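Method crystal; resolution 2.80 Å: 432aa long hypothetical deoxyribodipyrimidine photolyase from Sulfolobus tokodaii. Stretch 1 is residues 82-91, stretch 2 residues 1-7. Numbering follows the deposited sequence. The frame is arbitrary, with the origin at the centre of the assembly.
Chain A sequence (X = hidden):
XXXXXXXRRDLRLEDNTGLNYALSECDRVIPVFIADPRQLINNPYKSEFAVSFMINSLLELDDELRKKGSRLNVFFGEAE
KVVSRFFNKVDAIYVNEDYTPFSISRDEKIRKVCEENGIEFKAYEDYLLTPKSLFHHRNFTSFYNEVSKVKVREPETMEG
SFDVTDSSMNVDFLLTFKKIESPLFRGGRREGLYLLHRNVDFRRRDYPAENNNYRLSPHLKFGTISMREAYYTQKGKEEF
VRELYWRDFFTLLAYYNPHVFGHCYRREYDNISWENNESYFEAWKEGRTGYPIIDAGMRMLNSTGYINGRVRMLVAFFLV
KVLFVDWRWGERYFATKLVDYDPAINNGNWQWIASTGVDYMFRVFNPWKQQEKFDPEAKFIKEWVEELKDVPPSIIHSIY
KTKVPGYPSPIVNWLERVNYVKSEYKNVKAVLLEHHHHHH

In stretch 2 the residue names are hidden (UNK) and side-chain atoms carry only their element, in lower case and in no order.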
# COMPACT_ATOMS: atom_id res chain seq x y z
N VAL A 82 -20.61 0.49 -15.74
CA VAL A 82 -21.33 -0.63 -15.16
C VAL A 82 -22.61 -0.16 -14.49
O VAL A 82 -23.68 -0.71 -14.74
CB VAL A 82 -20.49 -1.37 -14.12
CG1 VAL A 82 -21.35 -2.38 -13.37
CG2 VAL A 82 -19.34 -2.06 -14.82
N VAL A 83 -22.48 0.84 -13.62
CA VAL A 83 -23.63 1.41 -12.92
C VAL A 83 -24.67 1.75 -13.96
O VAL A 83 -25.84 1.37 -13.86
CB VAL A 83 -23.25 2.71 -12.18
CG1 VAL A 83 -24.49 3.43 -11.67
CG2 VAL A 83 -22.31 2.39 -11.03
N SER A 84 -24.21 2.48 -14.97
CA SER A 84 -25.05 2.89 -16.06
C SER A 84 -25.87 1.74 -16.68
O SER A 84 -27.09 1.84 -16.78
CB SER A 84 -24.17 3.57 -17.11
OG SER A 84 -24.94 4.04 -18.20
N ARG A 85 -25.22 0.65 -17.07
CA ARG A 85 -25.94 -0.46 -17.71
C ARG A 85 -26.83 -1.30 -16.81
O ARG A 85 -27.96 -1.63 -17.17
CB ARG A 85 -24.96 -1.42 -18.39
CG ARG A 85 -23.76 -0.75 -19.03
CD ARG A 85 -23.34 -1.45 -20.30
NE ARG A 85 -21.96 -1.13 -20.64
CZ ARG A 85 -20.92 -1.63 -19.98
NH1 ARG A 85 -21.11 -2.46 -18.96
NH2 ARG A 85 -19.68 -1.30 -20.35
N PHE A 86 -26.33 -1.63 -15.62
CA PHE A 86 -27.07 -2.50 -14.72
C PHE A 86 -27.89 -1.92 -13.56
O PHE A 86 -28.90 -2.51 -13.17
CB PHE A 86 -26.10 -3.53 -14.15
CG PHE A 86 -25.38 -4.35 -15.20
CD1 PHE A 86 -25.95 -5.52 -15.71
CD2 PHE A 86 -24.12 -3.97 -15.65
CE1 PHE A 86 -25.27 -6.29 -16.65
CE2 PHE A 86 -23.42 -4.74 -16.59
CZ PHE A 86 -24.00 -5.90 -17.09
N PHE A 87 -27.49 -0.79 -13.00
CA PHE A 87 -28.23 -0.26 -11.85
C PHE A 87 -29.17 0.92 -12.08
O PHE A 87 -29.64 1.53 -11.13
CB PHE A 87 -27.24 0.10 -10.74
CG PHE A 87 -26.14 -0.90 -10.54
CD1 PHE A 87 -26.40 -2.27 -10.60
CD2 PHE A 87 -24.85 -0.48 -10.27
CE1 PHE A 87 -25.38 -3.20 -10.40
CE2 PHE A 87 -23.83 -1.41 -10.06
CZ PHE A 87 -24.10 -2.77 -10.12
N ASN A 88 -29.43 1.26 -13.33
CA ASN A 88 -30.31 2.38 -13.63
C ASN A 88 -31.66 2.38 -12.90
O ASN A 88 -32.28 3.43 -12.74
CB ASN A 88 -30.53 2.45 -15.15
CG ASN A 88 -30.69 1.08 -15.77
OD1 ASN A 88 -31.62 0.34 -15.45
ND2 ASN A 88 -29.77 0.72 -16.66
N LYS A 89 -32.11 1.22 -12.43
CA LYS A 89 -33.40 1.17 -11.74
C LYS A 89 -33.37 1.00 -10.22
O LYS A 89 -34.42 0.86 -9.59
CB LYS A 89 -34.27 0.06 -12.35
CG LYS A 89 -34.62 0.28 -13.82
CD LYS A 89 -35.63 -0.76 -14.32
CE LYS A 89 -35.14 -2.20 -14.12
NZ LYS A 89 -33.88 -2.49 -14.86
N VAL A 90 -32.17 1.03 -9.64
CA VAL A 90 -32.02 0.88 -8.19
C VAL A 90 -32.30 2.23 -7.53
O VAL A 90 -32.22 3.27 -8.18
CB VAL A 90 -30.58 0.41 -7.85
CG1 VAL A 90 -29.64 1.60 -7.77
CG2 VAL A 90 -30.59 -0.38 -6.55
N ASP A 91 -32.61 2.22 -6.24
CA ASP A 91 -32.93 3.45 -5.50
C ASP A 91 -31.74 4.31 -5.14
O ASP A 91 -31.70 5.51 -5.44
CB ASP A 91 -33.66 3.11 -4.21
CG ASP A 91 -35.12 2.84 -4.44
OD1 ASP A 91 -35.48 2.33 -5.53
OD2 ASP A 91 -35.90 3.14 -3.50
N UNK A 1 -35.77 1.17 1.16
CA UNK A 1 -35.47 1.20 -0.30
C UNK A 1 -34.69 -0.04 -0.70
O UNK A 1 -34.27 -0.83 0.15
c UNK A 1 -34.59 2.40 -0.63
c UNK A 1 -34.94 3.67 0.09
s UNK A 1 -33.69 4.93 -0.26
c UNK A 1 -32.59 4.76 1.20
N UNK A 2 -34.52 -0.21 -2.01
CA UNK A 2 -33.74 -1.31 -2.54
C UNK A 2 -32.47 -0.64 -3.03
O UNK A 2 -32.48 0.01 -4.08
c UNK A 2 -34.44 -1.99 -3.72
o UNK A 2 -35.08 -3.77 -2.24
c UNK A 2 -35.35 -3.14 -3.29
o UNK A 2 -36.33 -3.41 -4.02
N UNK A 3 -31.39 -0.76 -2.27
CA UNK A 3 -30.17 -0.12 -2.68
C UNK A 3 -28.96 -1.03 -2.82
O UNK A 3 -29.00 -2.21 -2.45
s UNK A 3 -29.28 0.64 -0.06
c UNK A 3 -29.87 1.05 -1.73
N UNK A 4 -27.88 -0.47 -3.38
CA UNK A 4 -26.63 -1.19 -3.64
C UNK A 4 -25.41 -0.64 -2.90
O UNK A 4 -25.23 0.57 -2.77
c UNK A 4 -26.91 -2.24 -7.37
c UNK A 4 -26.31 -1.17 -5.16
c UNK A 4 -24.84 -1.48 -5.41
c UNK A 4 -27.21 -2.15 -5.89
N UNK A 5 -24.57 -1.55 -2.42
CA UNK A 5 -23.34 -1.13 -1.77
C UNK A 5 -22.21 -1.69 -2.60
O UNK A 5 -22.18 -2.90 -2.88
c UNK A 5 -21.88 -1.29 0.26
c UNK A 5 -20.84 -2.21 0.31
c UNK A 5 -21.65 0.03 0.68
c UNK A 5 -20.39 0.43 1.13
c UNK A 5 -23.19 -1.67 -0.36
c UNK A 5 -19.57 -1.82 0.77
c UNK A 5 -19.35 -0.50 1.17
N UNK A 6 -21.28 -0.82 -2.98
CA UNK A 6 -20.15 -1.25 -3.80
C UNK A 6 -18.85 -1.33 -3.01
O UNK A 6 -18.35 -0.30 -2.53
c UNK A 6 -21.02 0.82 -7.01
c UNK A 6 -19.91 -0.28 -5.01
c UNK A 6 -18.72 -0.77 -5.84
c UNK A 6 -21.16 -0.20 -5.90
N UNK A 7 -18.32 -2.54 -2.87
CA UNK A 7 -17.05 -2.74 -2.18
C UNK A 7 -15.95 -2.33 -3.14
O UNK A 7 -16.11 -2.40 -4.36
c UNK A 7 -18.24 -5.17 1.53
c UNK A 7 -19.85 -5.76 -0.16
c UNK A 7 -17.39 -4.68 0.55
c UNK A 7 -16.84 -4.21 -1.84
c UNK A 7 -17.76 -4.73 -0.79
c UNK A 7 -18.99 -5.27 -1.14
c UNK A 7 -19.47 -5.71 1.19

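Position 1 carries four side-chain atoms in an unbranched run: two carbons, a sulfur, then one more carbon. Its CB lies 3.2 Å from OD2 of Asp91, but the end of the side chain leads away, and the residue is poorly ordered, so its contact deserves little weight. A thioether of that shape is Met1.

Position 2 has two carbons, the second carrying two oxygens. These oxygens lead away from stretch 1, and the backbone does the work here: the O of position 2 accepts a hydrogen bond from Asp91 N at 3.1 Å, with a fairly straight N-H...O angle of 157°. The same O sits 3.1 Å from Val90 CG2, a tight approach. Four such side-chain atoms make a carboxylate on a short stem, hence Asp2.

Position 3 shows one carbon followed by one sulfur. Its CA-to-CB bond points sideways, and the side chain is bonded covalently to a group elsewhere in the structure. Toward stretch 1 it offers backbone instead, with its CA 3.9 Å from Val90 CG2. One carbon and one sulfur identify Cys3.

Position 4 has four carbons, forked at the first, with one arm two carbons long. Its CA-to-CB bond points toward stretch 1, and the end of the longer arm lies over one face of the Phe87 ring, 3.5 Å from the centroid and 20° off the ring normal, a CH-pi contact. The inner carbon of that arm also packs 3.9 Å from Val90 CG2. Branching at CB with unequal arms means Ile4; the two carbons are its CD1 and CG1.

Position 5 holds one carbon and a six-carbon ring with no further atom. It is buried but out of reach of stretch 1, as expected where a strand alternates its side chains. This is Phe5.

Position 6 repeats the four-carbon fork with one longer arm. Its CA-to-CB bond points toward stretch 1, and the end of the longer arm meets Val83 CG2 at 4.5 Å, a loose apolar contact. It is Ile6, and the atom is CD1.

Position 7 is again a carbon plus a six-carbon ring, buried and making no contact with stretch 1: Phe7.

The rules are compact. Ile4 and Ile6 both face stretch 1, meeting in turn the ring just after the helix and a valine within it. Phe87 leaves helical geometry and opens a type I turn to Val90, closed by Val90 N to Phe87 O at 3.0 Å; Asn88 ties back through ND2 to Ser84 O at 2.9 Å. Val90, the last residue of the turn, adds apolar packing, and just beyond it Asp91 N supplies the one hydrogen bond across the stretches. Apolar packing thus joins a single backbone link near the beginning of the strand.

Stretch 2 (1-7) MDCIFIF
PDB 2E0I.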